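Local coordinates for nuclear inclusion protein A (Tobacco vein mottling virus, PDB 3MMG) that probably acts as a cysteine-type peptidase of the 3C-like potyviral family, cutting peptide bonds within its substrates, at residues Cys19-Leu32 / His46-Thr59. The protein carries 3 engineered substitutions. Numbering follows the deposited sequence. Where two conformers were deposited one is given.
Sequences CLLENSSDGHSERL and HLFRRNNGELTIKT
The guanidinium of R50 lies flat on the imidazole of H28, planes 3° apart, with R50 NE over one face toward the rim of the ring, 3.6 Å from H28 CG. In the ring plane, H28 NE2 donates to E30 OE2 at 3.0 Å, almost straight at 171°. R49 NH2 meets that same oxygen, E30 OE2, in a salt bridge, and R49 NH1 makes a second one to E217. The two donors come from opposite faces of the carboxylate plane, and a bend at chi2 swings the E30 carboxylate between them. Such a double grip would probably favour a charged E30. Its other oxygen, OE1, accepts from a water that also donates to L47 O and takes the N-H of R50, linking L47 and R50 to the hairpin.

N23 lies on the same sheet face as L21, L55 and I57. With CG opposite the backbone N (chi1 -163°), its amide gives ND2 to L47 O at 3.0 Å, and OD1 sits close on G53 CA. The side chains of L47 and L21 cross at about a right angle, L47 CD2 3.8 Å from L21 CD1, while L21 CD2 lies alongside I57. L32 CD1 packs obliquely on the H46 ring, whose NE2 is hydrogen-bonded to a polar side chain of the bound peptide.

Paired main-chain bonds at L20/K58, E22/T56 and S24/E54 join strand 19-25 to strand 54-59. H46 ND1 is hydrogen-bonded to D81 OD2. This is the N-terminal beta-barrel of a chymotrypsin-like (clan PA) fold, and the H46-D81 pair is consistent with the family's His-Asp-Cys catalytic triad.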
ATOM      1  N   CYS A  19      -7.115  -5.254  -1.618  0.50 12.44           N
ATOM      2  CA  CYS A  19      -8.164  -4.715  -2.505  0.50 12.26           C
ATOM      3  C   CYS A  19      -7.567  -4.283  -3.843  0.50 11.75           C
ATOM      4  O   CYS A  19      -6.360  -3.982  -3.940  0.50 10.95           O
ATOM      5  CB  CYS A  19      -8.773  -3.451  -1.904  0.50 12.66           C
ATOM      6  SG  CYS A  19      -9.400  -3.538  -0.231  0.50 15.64           S
ATOM      7  N   LEU A  20      -8.415  -4.207  -4.861  1.00 10.90           N
ATOM      8  CA  LEU A  20      -8.039  -3.505  -6.090  1.00 11.36           C
ATOM      9  C   LEU A  20      -8.630  -2.107  -6.046  1.00 11.86           C
ATOM     10  O   LEU A  20      -9.801  -1.939  -5.730  1.00 12.14           O
ATOM     11  CB  LEU A  20      -8.518  -4.213  -7.359  1.00 12.50           C
ATOM     12  CG  LEU A  20      -8.097  -5.651  -7.652  1.00 15.80           C
ATOM     13  CD1 LEU A  20      -8.792  -6.137  -8.924  1.00 16.36           C
ATOM     14  CD2 LEU A  20      -6.623  -5.748  -7.815  1.00 19.70           C
ATOM     15  N   LEU A  21      -7.809  -1.105  -6.351  1.00 10.55           N
ATOM     16  CA  LEU A  21      -8.259   0.280  -6.353  1.00 11.42           C
ATOM     17  C   LEU A  21      -8.170   0.852  -7.772  1.00 12.83           C
ATOM     18  O   LEU A  21      -7.128   0.769  -8.420  1.00 13.68           O
ATOM     19  CB  LEU A  21      -7.421   1.113  -5.366  1.00 11.65           C
ATOM     20  CG  LEU A  21      -7.355   0.595  -3.927  1.00 11.53           C
ATOM     21  CD1 LEU A  21      -6.409   1.481  -3.111  1.00 13.26           C
ATOM     22  CD2 LEU A  21      -8.717   0.555  -3.308  1.00 12.26           C
ATOM     23  N   GLU A  22      -9.289   1.381  -8.271  1.00 13.14           N
ATOM     24  CA  GLU A  22      -9.297   1.994  -9.598  1.00 14.88           C
ATOM     25  C   GLU A  22      -9.803   3.406  -9.416  1.00 14.01           C
ATOM     26  O   GLU A  22     -10.911   3.613  -8.917  1.00 14.56           O
ATOM     27  CB  GLU A  22     -10.189   1.222 -10.589  1.00 14.62           C
ATOM     28  CG  GLU A  22     -10.245   1.900 -11.971  1.00 19.44           C
ATOM     29  CD  GLU A  22     -11.134   1.208 -12.997  1.00 21.17           C
ATOM     30  OE1 GLU A  22     -11.890   0.260 -12.649  1.00 26.95           O
ATOM     31  OE2 GLU A  22     -11.073   1.634 -14.182  1.00 28.53           O
ATOM     32  N   ASN A  23      -8.986   4.374  -9.803  1.00 14.50           N
ATOM     33  CA  ASN A  23      -9.359   5.774  -9.744  1.00 15.75           C
ATOM     34  C   ASN A  23      -9.464   6.252 -11.178  1.00 16.54           C
ATOM     35  O   ASN A  23      -8.446   6.484 -11.823  1.00 15.10           O
ATOM     36  CB  ASN A  23      -8.297   6.572  -8.988  1.00 16.38           C
ATOM     37  CG  ASN A  23      -8.805   7.917  -8.547  1.00 21.41           C
ATOM     38  OD1 ASN A  23     -10.016   8.165  -8.586  1.00 24.14           O
ATOM     39  ND2 ASN A  23      -7.897   8.793  -8.108  1.00 24.15           N
ATOM     40  N   SER A  24     -10.703   6.374 -11.661  1.00 16.72           N
ATOM     41  CA  SER A  24     -10.997   6.576 -13.089  1.00 17.98           C
ATOM     42  C   SER A  24     -11.375   8.017 -13.385  1.00 18.93           C
ATOM     43  O   SER A  24     -12.240   8.577 -12.729  1.00 19.16           O
ATOM     44  CB  SER A  24     -12.128   5.650 -13.540  1.00 18.12           C
ATOM     45  OG  SER A  24     -12.286   5.678 -14.957  1.00 20.85           O
ATOM     46  N   SER A  25     -10.731   8.592 -14.391  1.00 20.14           N
ATOM     47  CA  SER A  25     -11.048   9.942 -14.851  1.00 21.34           C
ATOM     48  C   SER A  25     -11.062   9.957 -16.376  1.00 21.88           C
ATOM     49  O   SER A  25     -10.673   8.977 -17.018  1.00 21.54           O
ATOM     50  CB  SER A  25     -10.062  10.964 -14.295  1.00 21.51           C
ATOM     51  OG  SER A  25      -8.709  10.564 -14.497  1.00 24.75           O
ATOM     52  N   ASP A  26     -11.520  11.067 -16.952  1.00 22.82           N
ATOM     53  CA  ASP A  26     -11.561  11.198 -18.412  1.00 23.52           C
ATOM     54  C   ASP A  26     -10.141  11.050 -18.976  1.00 22.63           C
ATOM     55  O   ASP A  26      -9.276  11.882 -18.711  1.00 23.92           O
ATOM     56  CB  ASP A  26     -12.218  12.544 -18.793  1.00 24.08           C
ATOM     57  CG  ASP A  26     -12.234  12.816 -20.306  1.00 27.49           C
ATOM     58  OD1 ASP A  26     -12.056  11.877 -21.123  1.00 29.67           O
ATOM     59  OD2 ASP A  26     -12.441  13.997 -20.675  1.00 31.05           O
ATOM     60  N   GLY A  27      -9.897   9.975 -19.723  1.00 21.97           N
ATOM     61  CA  GLY A  27      -8.582   9.724 -20.335  1.00 20.20           C
ATOM     62  C   GLY A  27      -7.460   9.202 -19.451  1.00 19.45           C
ATOM     63  O   GLY A  27      -6.297   9.148 -19.884  1.00 18.94           O
ATOM     64  N   HIS A  28      -7.775   8.829 -18.207  1.00 18.83           N
ATOM     65  CA  HIS A  28      -6.763   8.212 -17.333  1.00 19.66           C
ATOM     66  C   HIS A  28      -7.380   7.343 -16.255  1.00 18.82           C
ATOM     67  O   HIS A  28      -8.348   7.746 -15.618  1.00 18.33           O
ATOM     68  CB  HIS A  28      -5.863   9.252 -16.666  1.00 20.10           C
ATOM     69  CG  HIS A  28      -4.734   8.641 -15.888  1.00 23.08           C
ATOM     70  ND1 HIS A  28      -3.518   8.326 -16.462  1.00 25.70           N
ATOM     71  CD2 HIS A  28      -4.647   8.257 -14.586  1.00 26.17           C
ATOM     72  CE1 HIS A  28      -2.729   7.786 -15.547  1.00 25.93           C
ATOM     73  NE2 HIS A  28      -3.388   7.732 -14.402  1.00 26.27           N
ATOM     74  N   SER A  29      -6.819   6.151 -16.052  1.00 18.18           N
ATOM     75  CA  SER A  29      -7.248   5.279 -14.955  1.00 18.21           C
ATOM     76  C   SER A  29      -6.031   4.914 -14.101  1.00 17.60           C
ATOM     77  O   SER A  29      -5.070   4.323 -14.610  1.00 18.19           O
ATOM     78  CB  SER A  29      -7.899   4.006 -15.517  1.00 17.71           C
ATOM     79  OG  SER A  29      -8.296   3.105 -14.490  1.00 21.76           O
ATOM     80  N   GLU A  30      -6.067   5.270 -12.821  1.00 16.91           N
ATOM     81  CA  GLU A  30      -5.015   4.876 -11.866  1.00 16.63           C
ATOM     82  C   GLU A  30      -5.426   3.521 -11.294  1.00 16.18           C
ATOM     83  O   GLU A  30      -6.485   3.417 -10.714  1.00 17.59           O
ATOM     84  CB  GLU A  30      -4.927   5.914 -10.733  1.00 17.23           C
ATOM     85  CG  GLU A  30      -3.546   6.203 -10.240  1.00 23.73           C
ATOM     86  CD  GLU A  30      -2.819   7.126 -11.180  1.00 28.25           C
ATOM     87  OE1 GLU A  30      -3.061   8.373 -11.155  1.00 30.69           O
ATOM     88  OE2 GLU A  30      -2.015   6.585 -11.956  1.00 31.06           O
ATOM     89  N   ARG A  31      -4.627   2.477 -11.501  1.00 15.06           N
ATOM     90  CA  ARG A  31      -4.970   1.143 -10.978  1.00 16.79           C
ATOM     91  C   ARG A  31      -3.877   0.679 -10.021  1.00 15.69           C
ATOM     92  O   ARG A  31      -2.742   0.448 -10.436  1.00 17.28           O
ATOM     93  CB  ARG A  31      -5.117   0.147 -12.118  1.00 18.34           C
ATOM     94  CG  ARG A  31      -6.207   0.496 -13.109  1.00 23.43           C
ATOM     95  CD  ARG A  31      -7.429  -0.386 -12.935  1.00 28.19           C
ATOM     96  NE  ARG A  31      -8.142  -0.481 -14.194  1.00 31.50           N
ATOM     97  CZ  ARG A  31      -9.063  -1.393 -14.495  1.00 31.84           C
ATOM     98  NH1 ARG A  31      -9.444  -2.317 -13.618  1.00 32.77           N
ATOM     99  NH2 ARG A  31      -9.621  -1.363 -15.689  1.00 34.18           N
ATOM    100  N   LEU A  32      -4.227   0.578  -8.742  1.00 14.09           N
ATOM    101  CA  LEU A  32      -3.297   0.179  -7.683  1.00 14.13           C
ATOM    102  C   LEU A  32      -3.945  -0.883  -6.790  1.00 13.34           C
ATOM    103  O   LEU A  32      -5.084  -1.309  -7.034  1.00 12.33           O
ATOM    104  CB  LEU A  32      -2.883   1.406  -6.833  1.00 14.30           C
ATOM    105  CG  LEU A  32      -2.361   2.722  -7.420  1.00 18.61           C
ATOM    106  CD1 LEU A  32      -1.566   3.486  -6.357  1.00 19.88           C
ATOM    107  CD2 LEU A  32      -1.487   2.504  -8.605  1.00 21.59           C
ATOM    108  N   HIS A  46      -0.180   8.559  -3.803  1.00 12.77           N
ATOM    109  CA  HIS A  46      -0.155   8.808  -5.242  1.00 13.22           C
ATOM    110  C   HIS A  46      -1.335   8.232  -6.033  1.00 14.16           C
ATOM    111  O   HIS A  46      -1.496   8.531  -7.220  1.00 15.46           O
ATOM    112  CB  HIS A  46       1.190   8.439  -5.859  1.00 13.35           C
ATOM    113  CG  HIS A  46       1.374   6.985  -6.177  1.00 12.50           C
ATOM    114  ND1 HIS A  46       2.103   6.143  -5.362  1.00 13.43           N
ATOM    115  CD2 HIS A  46       1.032   6.252  -7.267  1.00 14.11           C
ATOM    116  CE1 HIS A  46       2.167   4.943  -5.919  1.00 15.21           C
ATOM    117  NE2 HIS A  46       1.532   4.983  -7.080  1.00 13.86           N
ATOM    118  N   LEU A  47      -2.171   7.442  -5.361  1.00 14.16           N
ATOM    119  CA  LEU A  47      -3.467   7.062  -5.911  1.00 15.16           C
ATOM    120  C   LEU A  47      -4.287   8.309  -6.267  1.00 16.11           C
ATOM    121  O   LEU A  47      -5.083   8.272  -7.197  1.00 17.20           O
ATOM    122  CB  LEU A  47      -4.250   6.202  -4.909  1.00 14.73           C
ATOM    123  CG  LEU A  47      -5.707   5.846  -5.241  1.00 14.54           C
ATOM    124  CD1 LEU A  47      -5.758   4.946  -6.483  1.00 17.63           C
ATOM    125  CD2 LEU A  47      -6.278   5.167  -4.025  1.00 17.58           C
ATOM    126  N   PHE A  48      -4.078   9.406  -5.546  1.00 17.25           N
ATOM    127  CA  PHE A  48      -4.864  10.625  -5.761  1.00 19.59           C
ATOM    128  C   PHE A  48      -4.071  11.763  -6.392  1.00 21.24           C
ATOM    129  O   PHE A  48      -4.401  12.941  -6.203  1.00 21.53           O
ATOM    130  CB  PHE A  48      -5.514  11.056  -4.458  1.00 19.58           C
ATOM    131  CG  PHE A  48      -6.379   9.991  -3.858  1.00 20.50           C
ATOM    132  CD1 PHE A  48      -5.990   9.336  -2.697  1.00 22.19           C
ATOM    133  CD2 PHE A  48      -7.566   9.622  -4.476  1.00 21.64           C
ATOM    134  CE1 PHE A  48      -6.793   8.326  -2.147  1.00 22.60           C
ATOM    135  CE2 PHE A  48      -8.373   8.619  -3.945  1.00 20.59           C
ATOM    136  CZ  PHE A  48      -7.992   7.975  -2.784  1.00 22.40           C
ATOM    137  N   ARG A  49      -3.041  11.405  -7.150  1.00 23.38           N
ATOM    138  CA  ARG A  49      -2.281  12.371  -7.949  1.00 26.56           C
ATOM    139  C   ARG A  49      -3.196  13.269  -8.768  1.00 28.40           C
ATOM    140  O   ARG A  49      -2.979  14.486  -8.849  1.00 29.06           O
ATOM    141  CB  ARG A  49      -1.391  11.633  -8.926  1.00 26.54           C
ATOM    142  CG  ARG A  49      -0.129  11.137  -8.336  1.00 27.66           C
ATOM    143  CD  ARG A  49       0.731  10.549  -9.426  1.00 27.97           C
ATOM    144  NE  ARG A  49       0.141   9.400 -10.111  1.00 30.13           N
ATOM    145  CZ  ARG A  49       0.843   8.594 -10.906  1.00 29.79           C
ATOM    146  NH1 ARG A  49       2.133   8.826 -11.094  1.00 29.71           N
ATOM    147  NH2 ARG A  49       0.274   7.569 -11.514  1.00 32.07           N
ATOM    148  N   ARG A  50      -4.195  12.653  -9.397  1.00 30.17           N
ATOM    149  CA  ARG A  50      -5.185  13.371 -10.182  1.00 32.37           C
ATOM    150  C   ARG A  50      -6.428  13.586  -9.334  1.00 33.92           C
ATOM    151  O   ARG A  50      -6.968  12.641  -8.748  1.00 34.10           O
ATOM    152  CB  ARG A  50      -5.545  12.600 -11.450  1.00 32.41           C
ATOM    153  CG  ARG A  50      -4.361  12.222 -12.306  1.00 33.81           C
ATOM    154  CD  ARG A  50      -4.792  11.979 -13.747  1.00 36.29           C
ATOM    155  NE  ARG A  50      -3.641  11.844 -14.639  1.00 37.33           N
ATOM    156  CZ  ARG A  50      -3.617  12.244 -15.908  1.00 38.79           C
ATOM    157  NH1 ARG A  50      -4.681  12.820 -16.463  1.00 37.31           N
ATOM    158  NH2 ARG A  50      -2.516  12.075 -16.628  1.00 39.81           N
ATOM    159  N   ASN A  51      -6.882  14.835  -9.285  1.00 35.73           N
ATOM    160  CA  ASN A  51      -8.086  15.191  -8.542  1.00 37.38           C
ATOM    161  C   ASN A  51      -9.390  14.674  -9.175  1.00 37.49           C
ATOM    162  O   ASN A  51      -9.481  14.517 -10.406  1.00 38.06           O
ATOM    163  CB  ASN A  51      -8.160  16.714  -8.364  1.00 38.03           C
ATOM    164  CG  ASN A  51      -9.184  17.123  -7.323  1.00 40.05           C
ATOM    165  OD1 ASN A  51      -9.208  16.580  -6.214  1.00 42.07           O
ATOM    166  ND2 ASN A  51     -10.046  18.080  -7.680  1.00 42.34           N
ATOM    167  N   ASN A  52     -10.384  14.406  -8.318  1.00 37.53           N
ATOM    168  CA  ASN A  52     -11.765  14.096  -8.743  1.00 37.11           C
ATOM    169  C   ASN A  52     -11.947  12.838  -9.598  1.00 35.46           C
ATOM    170  O   ASN A  52     -12.805  12.803 -10.497  1.00 36.21           O
ATOM    171  CB  ASN A  52     -12.408  15.303  -9.469  1.00 37.69           C
ATOM    172  CG  ASN A  52     -12.940  16.365  -8.510  1.00 39.92           C
ATOM    173  OD1 ASN A  52     -12.386  16.586  -7.430  1.00 43.23           O
ATOM    174  ND2 ASN A  52     -14.017  17.043  -8.916  1.00 40.75           N
ATOM    175  N   GLY A  53     -11.155  11.806  -9.342  1.00 33.05           N
ATOM    176  CA  GLY A  53     -11.412  10.528 -10.000  1.00 29.53           C
ATOM    177  C   GLY A  53     -12.546   9.807  -9.287  1.00 27.22           C
ATOM    178  O   GLY A  53     -12.755  10.031  -8.083  1.00 27.78           O
ATOM    179  N   GLU A  54     -13.261   8.946 -10.013  1.00 24.33           N
ATOM    180  CA  GLU A  54     -14.260   8.054  -9.405  1.00 22.80           C
ATOM    181  C   GLU A  54     -13.558   6.785  -8.956  1.00 19.61           C
ATOM    182  O   GLU A  54     -12.919   6.109  -9.765  1.00 18.41           O
ATOM    183  CB  GLU A  54     -15.365   7.672 -10.390  1.00 22.79           C
ATOM    184  CG  GLU A  54     -16.180   8.828 -10.910  1.00 26.35           C
ATOM    185  CD  GLU A  54     -17.458   8.388 -11.628  1.00 26.77           C
ATOM    186  OE1 GLU A  54     -17.530   7.238 -12.152  1.00 31.61           O
ATOM    187  OE2 GLU A  54     -18.398   9.217 -11.676  1.00 32.64           O
ATOM    188  N   LEU A  55     -13.704   6.464  -7.676  1.00 17.17           N
ATOM    189  CA  LEU A  55     -12.926   5.392  -7.062  1.00 14.99           C
ATOM    190  C   LEU A  55     -13.784   4.140  -6.951  1.00 14.81           C
ATOM    191  O   LEU A  55     -14.906   4.199  -6.441  1.00 15.07           O
ATOM    192  CB  LEU A  55     -12.482   5.828  -5.672  1.00 15.31           C
ATOM    193  CG  LEU A  55     -11.671   4.819  -4.852  1.00 13.86           C
ATOM    194  CD1 LEU A  55     -10.309   4.536  -5.500  1.00 14.54           C
ATOM    195  CD2 LEU A  55     -11.492   5.383  -3.434  1.00 14.85           C
ATOM    196  N   THR A  56     -13.265   3.024  -7.443  1.00 13.79           N
ATOM    197  CA  THR A  56     -13.942   1.727  -7.307  1.00 13.16           C
ATOM    198  C   THR A  56     -13.005   0.826  -6.529  1.00 12.68           C
ATOM    199  O   THR A  56     -11.789   0.805  -6.809  1.00 13.24           O
ATOM    200  CB  THR A  56     -14.290   1.117  -8.676  1.00 13.28           C
ATOM    201  OG1 THR A  56     -15.241   1.965  -9.338  1.00 14.02           O
ATOM    202  CG2 THR A  56     -14.931  -0.278  -8.514  1.00 13.63           C
ATOM    203  N   ILE A  57     -13.545   0.128  -5.534  1.00 10.99           N
ATOM    204  CA  ILE A  57     -12.750  -0.714  -4.651  1.00 11.18           C
ATOM    205  C   ILE A  57     -13.259  -2.144  -4.773  1.00 11.15           C
ATOM    206  O   ILE A  57     -14.410  -2.420  -4.398  1.00 11.34           O
ATOM    207  CB  ILE A  57     -12.885  -0.231  -3.201  1.00 11.54           C
ATOM    208  CG1 ILE A  57     -12.480   1.248  -3.119  1.00 12.35           C
ATOM    209  CG2 ILE A  57     -12.057  -1.136  -2.254  1.00 11.93           C
ATOM    210  CD1 ILE A  57     -13.482   2.150  -2.427  1.00 18.26           C
ATOM    211  N   LYS A  58     -12.416  -3.042  -5.277  1.00  9.63           N
ATOM    212  CA  LYS A  58     -12.789  -4.449  -5.393  1.00 10.24           C
ATOM    213  C   LYS A  58     -12.178  -5.247  -4.261  1.00  9.97           C
ATOM    214  O   LYS A  58     -10.976  -5.163  -4.031  1.00  9.88           O
ATOM    215  CB  LYS A  58     -12.414  -5.053  -6.737  1.00 10.53           C
ATOM    216  CG  LYS A  58     -13.008  -6.461  -6.920  1.00 12.30           C
ATOM    217  CD  LYS A  58     -12.883  -6.954  -8.350  1.00 15.45           C
ATOM    218  CE  LYS A  58     -13.645  -8.272  -8.537  1.00 16.49           C
ATOM    219  NZ  LYS A  58     -15.149  -8.165  -8.343  1.00 15.20           N
ATOM    220  N   THR A  59     -13.022  -5.995  -3.554  1.00 10.50           N
ATOM    221  CA  THR A  59     -12.591  -6.760  -2.387  1.00 10.69           C
ATOM    222  C   THR A  59     -13.085  -8.216  -2.464  1.00 11.61           C
ATOM    223  O   THR A  59     -13.944  -8.539  -3.272  1.00 11.67           O
ATOM    224  CB  THR A  59     -13.127  -6.141  -1.067  1.00 11.84           C
ATOM    225  OG1 THR A  59     -14.490  -6.545  -0.861  1.00 11.86           O
ATOM    226  CG2 THR A  59     -13.050  -4.633  -1.103  1.00 12.28           C
TER
HETATM  227  O   HOH W   1      -4.957   9.801  -9.476  1.00 22.30           O